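Local coordinates for protein glycerol kinase, putative (Plasmodium falciparum, PDB 2W40) that probably phosphorylates glycerol with ATP to give sn-glycerol 3-phosphate, as a kinase of the FGGY family in the sugar kinase/Hsp70/actin superfamily, at residues S251-G255 against Q256-D260; D397-T400 against S401-I405. All blocks are in the same frame, centred on the assembly; numbering follows the deposited sequence. Where two conformers were deposited one is given.

Contact 1 (S251-G255 against Q256-D260); sequences SACIG and QAIFD
A Schellman motif ends helix 248-255, and Cys253 and Ile254 of its last turn meet Ala257, Ile258 and Phe259 across it. Ala257 has left the helix with a positive phi (54°), and two bonds run back. Ile258 N reaches Cys253 O at 3.1 Å with an N-H...O angle of 161°, while Ala257 N reaches Ile254 O at 3.0 Å from above the carbonyl plane. Gln256 N contributes a weak bond to Ala252 O.

Ile258, centre of an inverse gamma turn, is folded back over Cys253. Its CG1 stands between its backbone N and carbonyl carbon (chi1 71°) and lies 3.8 Å from Cys253 CB; from there CD1 extends to 3.8 Å from Cys253 SG. Phe259 closes the other apolar pair. Ile254 CG2 sits in the plane of the ring at its edge, 3.9 Å from Phe259 CZ, and the two side chains cross at about a right angle. One ring face takes Ala257 C, 3.6 Å above the plane and offset toward the rim, so the ring packs on the turn itself.

All the touching residues are buried. Ala252 and Cys253 rest on strand 264-268, Ile254 touches Leu451 of helix 443-455 and Ile246 of strand 241-247, and Ser251 OG is hydrogen-bonded to Thr444 O of helix 443-455.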
ATOM      1  N   SER C 251     -32.723   6.833  -7.398  1.00  8.54           N
ATOM      2  CA  SER C 251     -33.120   6.240  -8.719  1.00  8.93           C
ATOM      3  C   SER C 251     -33.051   4.717  -8.647  1.00  8.57           C
ATOM      4  O   SER C 251     -33.954   4.017  -9.107  1.00  8.64           O
ATOM      5  CB  SER C 251     -32.341   6.810  -9.893  1.00  9.39           C
ATOM      6  OG  SER C 251     -33.005   6.594 -11.100  1.00 10.36           O
ATOM      7  N   ALA C 252     -31.995   4.191  -8.059  1.00 10.22           N
ATOM      8  CA  ALA C 252     -31.807   2.776  -7.910  1.00 11.27           C
ATOM      9  C   ALA C 252     -32.867   2.126  -7.009  1.00 11.09           C
ATOM     10  O   ALA C 252     -33.247   0.925  -7.203  1.00 12.16           O
ATOM     11  CB  ALA C 252     -30.397   2.537  -7.343  1.00 11.27           C
ATOM     12  N   CYS C 253     -33.378   2.831  -6.004  1.00  8.81           N
ATOM     13  CA  CYS C 253     -34.566   2.432  -5.201  1.00 12.04           C
ATOM     14  C   CYS C 253     -35.806   2.245  -6.058  1.00 12.35           C
ATOM     15  O   CYS C 253     -36.510   1.252  -5.917  1.00 13.50           O
ATOM     16  CB  CYS C 253     -34.906   3.425  -4.115  1.00 13.35           C
ATOM     17  SG  CYS C 253     -33.605   3.629  -2.868  1.00 14.55           S
ATOM     18  N   ILE C 254     -35.992   3.134  -7.036  1.00 10.27           N
ATOM     19  CA  ILE C 254     -37.156   2.977  -7.898  0.50 11.48           C
ATOM     20  C   ILE C 254     -36.907   1.809  -8.867  1.00 11.49           C
ATOM     21  O   ILE C 254     -37.823   0.990  -9.060  1.00 13.18           O
ATOM     22  CB  ILE C 254     -37.531   4.284  -8.603  0.50 10.40           C
ATOM     23  CG1 ILE C 254     -37.919   5.363  -7.595  0.50 10.19           C
ATOM     24  CG2 ILE C 254     -38.752   4.108  -9.533  0.50  9.77           C
ATOM     25  CD1 ILE C 254     -38.221   6.706  -8.279  0.50 12.10           C
ATOM     26  N   GLY C 255     -35.733   1.719  -9.442  1.00 12.07           N
ATOM     27  CA  GLY C 255     -35.374   0.572 -10.285  1.00 12.84           C
ATOM     28  C   GLY C 255     -35.369  -0.799  -9.635  1.00 15.56           C
ATOM     29  O   GLY C 255     -35.527  -1.809 -10.355  1.00 17.86           O
ATOM     30  N   GLN C 256     -35.210  -0.826  -8.312  1.00 14.40           N
ATOM     31  CA  GLN C 256     -35.215  -2.109  -7.566  1.00 15.00           C
ATOM     32  C   GLN C 256     -36.673  -2.333  -7.018  1.00 15.39           C
ATOM     33  O   GLN C 256     -36.910  -3.316  -6.277  1.00 18.85           O
ATOM     34  CB  GLN C 256     -34.250  -2.040  -6.425  1.00 16.02           C
ATOM     35  CG  GLN C 256     -32.784  -2.132  -6.704  1.00 17.63           C
ATOM     36  CD  GLN C 256     -32.299  -3.567  -6.777  1.00 17.27           C
ATOM     37  OE1 GLN C 256     -31.124  -3.836  -6.612  1.00 25.55           O
ATOM     38  NE2 GLN C 256     -33.168  -4.436  -7.078  1.00 20.25           N
ATOM     39  N   ALA C 257     -37.577  -1.390  -7.224  1.00 17.28           N
ATOM     40  CA  ALA C 257     -38.984  -1.388  -6.673  1.00 16.47           C
ATOM     41  C   ALA C 257     -39.048  -1.550  -5.150  1.00 17.63           C
ATOM     42  O   ALA C 257     -39.896  -2.277  -4.666  1.00 19.33           O
ATOM     43  CB  ALA C 257     -39.882  -2.499  -7.310  1.00 17.37           C
ATOM     44  N   ILE C 258     -38.143  -0.881  -4.419  1.00 15.88           N
ATOM     45  CA  ILE C 258     -38.164  -0.930  -2.976  1.00 15.92           C
ATOM     46  C   ILE C 258     -39.094   0.210  -2.504  1.00 16.29           C
ATOM     47  O   ILE C 258     -38.760   1.288  -1.967  1.00 17.93           O
ATOM     48  CB  ILE C 258     -36.772  -1.048  -2.347  1.00 17.70           C
ATOM     49  CG1 ILE C 258     -36.090   0.224  -2.528  1.00 17.12           C
ATOM     50  CG2 ILE C 258     -35.922  -2.373  -2.842  1.00 16.09           C
ATOM     51  CD1 ILE C 258     -35.074   0.476  -1.287  1.00 16.54           C
ATOM     52  N   PHE C 259     -40.380  -0.035  -2.698  1.00 15.20           N
ATOM     53  CA  PHE C 259     -41.422   0.931  -2.440  1.00 16.31           C
ATOM     54  C   PHE C 259     -42.134   0.755  -1.136  1.00 16.33           C
ATOM     55  O   PHE C 259     -42.929   1.648  -0.763  1.00 17.06           O
ATOM     56  CB  PHE C 259     -42.500   0.847  -3.570  1.00 16.27           C
ATOM     57  CG  PHE C 259     -41.988   1.122  -4.953  1.00 15.71           C
ATOM     58  CD1 PHE C 259     -41.296   2.290  -5.211  1.00 16.99           C
ATOM     59  CD2 PHE C 259     -42.125   0.223  -5.986  1.00 18.75           C
ATOM     60  CE1 PHE C 259     -40.893   2.577  -6.521  1.00 15.41           C
ATOM     61  CE2 PHE C 259     -41.673   0.481  -7.265  1.00 19.20           C
ATOM     62  CZ  PHE C 259     -41.016   1.624  -7.520  1.00 19.96           C
ATOM     63  N   ASP C 260     -41.965  -0.403  -0.477  1.00 17.59           N
ATOM     64  CA  ASP C 260     -42.634  -0.624   0.804  1.00 19.59           C
ATOM     65  C   ASP C 260     -41.718  -0.336   1.961  1.00 17.98           C
ATOM     66  O   ASP C 260     -40.512  -0.607   1.922  1.00 16.85           O
ATOM     67  CB  ASP C 260     -43.107  -2.065   0.979  1.00 20.76           C
ATOM     68  CG  ASP C 260     -44.164  -2.509  -0.051  1.00 27.32           C
ATOM     69  OD1 ASP C 260     -44.931  -1.672  -0.515  1.00 31.17           O
ATOM     70  OD2 ASP C 260     -44.196  -3.732  -0.381  1.00 34.76           O
TER

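Contact 2 (D397-T400 against S401-I405); sequences DSLT and SDMGI. With EDO (1,2-ethanediol), chain B.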
ATOM      1  N   ASP C 397     -25.306  -2.949  10.709  1.00 12.35           N
ATOM      2  CA  ASP C 397     -25.483  -2.938  12.147  0.50 12.36           C
ATOM      3  C   ASP C 397     -26.196  -1.652  12.612  1.00 13.49           C
ATOM      4  O   ASP C 397     -27.089  -1.708  13.501  1.00 13.39           O
ATOM      5  CB  ASP C 397     -24.159  -3.131  12.870  0.50 13.46           C
ATOM      6  CG  ASP C 397     -23.624  -4.567  12.792  0.50 16.11           C
ATOM      7  OD1 ASP C 397     -24.398  -5.538  12.530  0.50 19.79           O
ATOM      8  OD2 ASP C 397     -22.402  -4.711  12.968  0.50 21.70           O
ATOM      9  N   SER C 398     -25.830  -0.488  12.043  1.00 11.83           N
ATOM     10  CA  SER C 398     -26.513   0.720  12.395  1.00 11.74           C
ATOM     11  C   SER C 398     -28.016   0.635  11.988  1.00 11.34           C
ATOM     12  O   SER C 398     -28.887   1.099  12.693  1.00 13.86           O
ATOM     13  CB  SER C 398     -25.805   1.934  11.725  1.00 10.59           C
ATOM     14  OG  SER C 398     -24.533   2.149  12.275  1.00 12.69           O
ATOM     15  N   LEU C 399     -28.273   0.137  10.795  1.00 12.31           N
ATOM     16  CA  LEU C 399     -29.596   0.105  10.226  1.00 12.46           C
ATOM     17  C   LEU C 399     -30.479  -0.764  11.110  1.00 13.07           C
ATOM     18  O   LEU C 399     -31.629  -0.399  11.391  1.00 15.45           O
ATOM     19  CB  LEU C 399     -29.570  -0.503   8.849  1.00 13.22           C
ATOM     20  CG  LEU C 399     -30.840  -0.846   8.130  1.00 16.60           C
ATOM     21  CD1 LEU C 399     -30.502  -1.039   6.599  1.00 17.98           C
ATOM     22  CD2 LEU C 399     -31.511  -2.069   8.680  1.00 20.15           C
ATOM     23  N   THR C 400     -29.995  -1.947  11.511  1.00 13.79           N
ATOM     24  CA  THR C 400     -30.857  -2.823  12.343  1.00 14.44           C
ATOM     25  C   THR C 400     -31.129  -2.142  13.675  1.00 14.34           C
ATOM     26  O   THR C 400     -32.240  -2.220  14.202  1.00 15.95           O
ATOM     27  CB  THR C 400     -30.317  -4.246  12.474  1.00 15.52           C
ATOM     28  OG1 THR C 400     -29.013  -4.213  13.011  1.00 16.87           O
ATOM     29  CG2 THR C 400     -30.280  -4.950  11.097  1.00 14.44           C
ATOM     30  N   SER C 401     -30.157  -1.434  14.250  1.00 14.74           N
ATOM     31  CA  SER C 401     -30.404  -0.671  15.472  0.50 15.48           C
ATOM     32  C   SER C 401     -31.426   0.418  15.309  1.00 15.62           C
ATOM     33  O   SER C 401     -32.406   0.530  16.087  1.00 15.79           O
ATOM     34  CB  SER C 401     -29.100  -0.068  15.983  0.50 15.74           C
ATOM     35  OG  SER C 401     -29.302   0.687  17.177  0.50 16.96           O
ATOM     36  N   ASP C 402     -31.212   1.269  14.322  1.00 15.18           N
ATOM     37  CA  ASP C 402     -32.150   2.341  14.040  1.00 16.27           C
ATOM     38  C   ASP C 402     -33.572   1.849  13.710  1.00 17.94           C
ATOM     39  O   ASP C 402     -34.560   2.538  14.076  1.00 19.84           O
ATOM     40  CB  ASP C 402     -31.670   3.169  12.877  1.00 15.83           C
ATOM     41  CG  ASP C 402     -30.564   4.152  13.235  1.00 18.36           C
ATOM     42  OD1 ASP C 402     -30.508   4.603  14.428  1.00 14.19           O
ATOM     43  OD2 ASP C 402     -29.853   4.510  12.280  1.00 15.76           O
ATOM     44  N   MET C 403     -33.685   0.675  13.049  1.00 17.30           N
ATOM     45  CA  MET C 403     -34.988   0.157  12.618  1.00 17.48           C
ATOM     46  C   MET C 403     -35.648  -0.701  13.687  1.00 18.96           C
ATOM     47  O   MET C 403     -36.820  -1.075  13.517  1.00 18.64           O
ATOM     48  CB  MET C 403     -34.964  -0.545  11.287  1.00 17.95           C
ATOM     49  CG  MET C 403     -34.607   0.315  10.037  1.00 21.56           C
ATOM     50  SD  MET C 403     -35.648   1.767   9.750  1.00 23.27           S
ATOM     51  CE  MET C 403     -37.061   0.914   8.973  1.00 26.54           C
ATOM     52  N   GLY C 404     -34.952  -0.965  14.790  1.00 19.19           N
ATOM     53  CA  GLY C 404     -35.526  -1.833  15.845  1.00 20.79           C
ATOM     54  C   GLY C 404     -35.828  -3.276  15.380  1.00 21.67           C
ATOM     55  O   GLY C 404     -36.764  -3.927  15.938  1.00 22.10           O
ATOM     56  N   ILE C 405     -35.021  -3.794  14.454  1.00 21.17           N
ATOM     57  CA  ILE C 405     -35.081  -5.184  13.952  1.00 22.85           C
ATOM     58  C   ILE C 405     -33.789  -5.979  14.314  1.00 23.39           C
ATOM     59  O   ILE C 405     -32.748  -5.422  14.683  1.00 23.47           O
ATOM     60  CB  ILE C 405     -35.364  -5.234  12.452  1.00 22.33           C
ATOM     61  CG1 ILE C 405     -34.318  -4.401  11.672  1.00 21.27           C
ATOM     62  CG2 ILE C 405     -36.775  -4.721  12.150  1.00 23.15           C
ATOM     63  CD1 ILE C 405     -34.218  -4.617  10.122  1.00 21.30           C
TER
HETATM   64  C1  EDO B1516     -20.763  -1.044  13.836  1.00 27.36           C
HETATM   65  O1  EDO B1516     -20.912  -2.520  13.759  1.00 36.34           O
HETATM   66  C2  EDO B1516     -21.778  -0.147  13.088  1.00 22.80           C
HETATM   67  O2  EDO B1516     -22.773   0.692  13.746  1.00 26.01           O
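Leu399 and Thr400 meet Met403 and Ile405 where the long helix 377-403 ends in a Schellman motif, with Gly404 at positive phi (62°). Two bonds define it: Ile405 N closes the turn on Thr400 O at 3.2 Å, lying in the carbonyl plane, and Gly404 N reaches Ser401 O at 3.2 Å. Just before it, regular i to i+4 bonds run from Asp402 N to Ser398 O, at 2.8 Å and an almost straight 177°, and from Met403 N to Leu399 O.

Ile405 is the side chain that folds back across the helix end. From CB, with chi1 at 56°, CG1 is swung in over the last turn to 3.9 Å from Thr400 CA. CD1 then rests against two methyls that touch each other, Leu399 CD2 at 4.0 Å and Thr400 CG2 at 4.1 Å, the Thr400 side chain being crossed at about a right angle. Leu399 CD2 also meets Met403 CG, so this one methyl bridges the residues before and after Gly404. The Met403 chain bends at chi2 and chi3 and turns its end away, to the sheet strands 272-279 and 304-311.

Asp402 has OD2 hydrogen-bonded to Ser285 OG and OD1 to Thr286 N, tying the last turn to the loop leading to strand 290-295. Ser398 OG is bonded to Cys287 O. A 1,2-ethanediol, probably from the crystallisation liquor, spans the preceding pair: its O1 donates to Asp397 OD2 at 2.8 Å and its O2 to Ser398 OG at 2.7 Å.

How the contacts relate
Contact 1 comes first along the chain and closes well before contact 2 opens. Their centres lie 20 Å apart and their nearest atoms about 8 Å, without touching. Both are C-terminal ends of helices finished by a Schellman motif, but their settings differ: buried 251-260 joins helix 248-255, beside strand 241-247 of the six-stranded sheet, to strand 264-268 of the seven-stranded sheet, whereas 397-405 ends helix 377-403, partly buried. The seven-stranded sheet is common ground, contact 2 packing on its strands 272-279 and 304-311. The side chain of Phe259 is about 6 Å from a bound glycerol molecule and that of Gln256 about 11 Å from ADP-binding Gly416; contact 2 lies away from the ADP-binding residues.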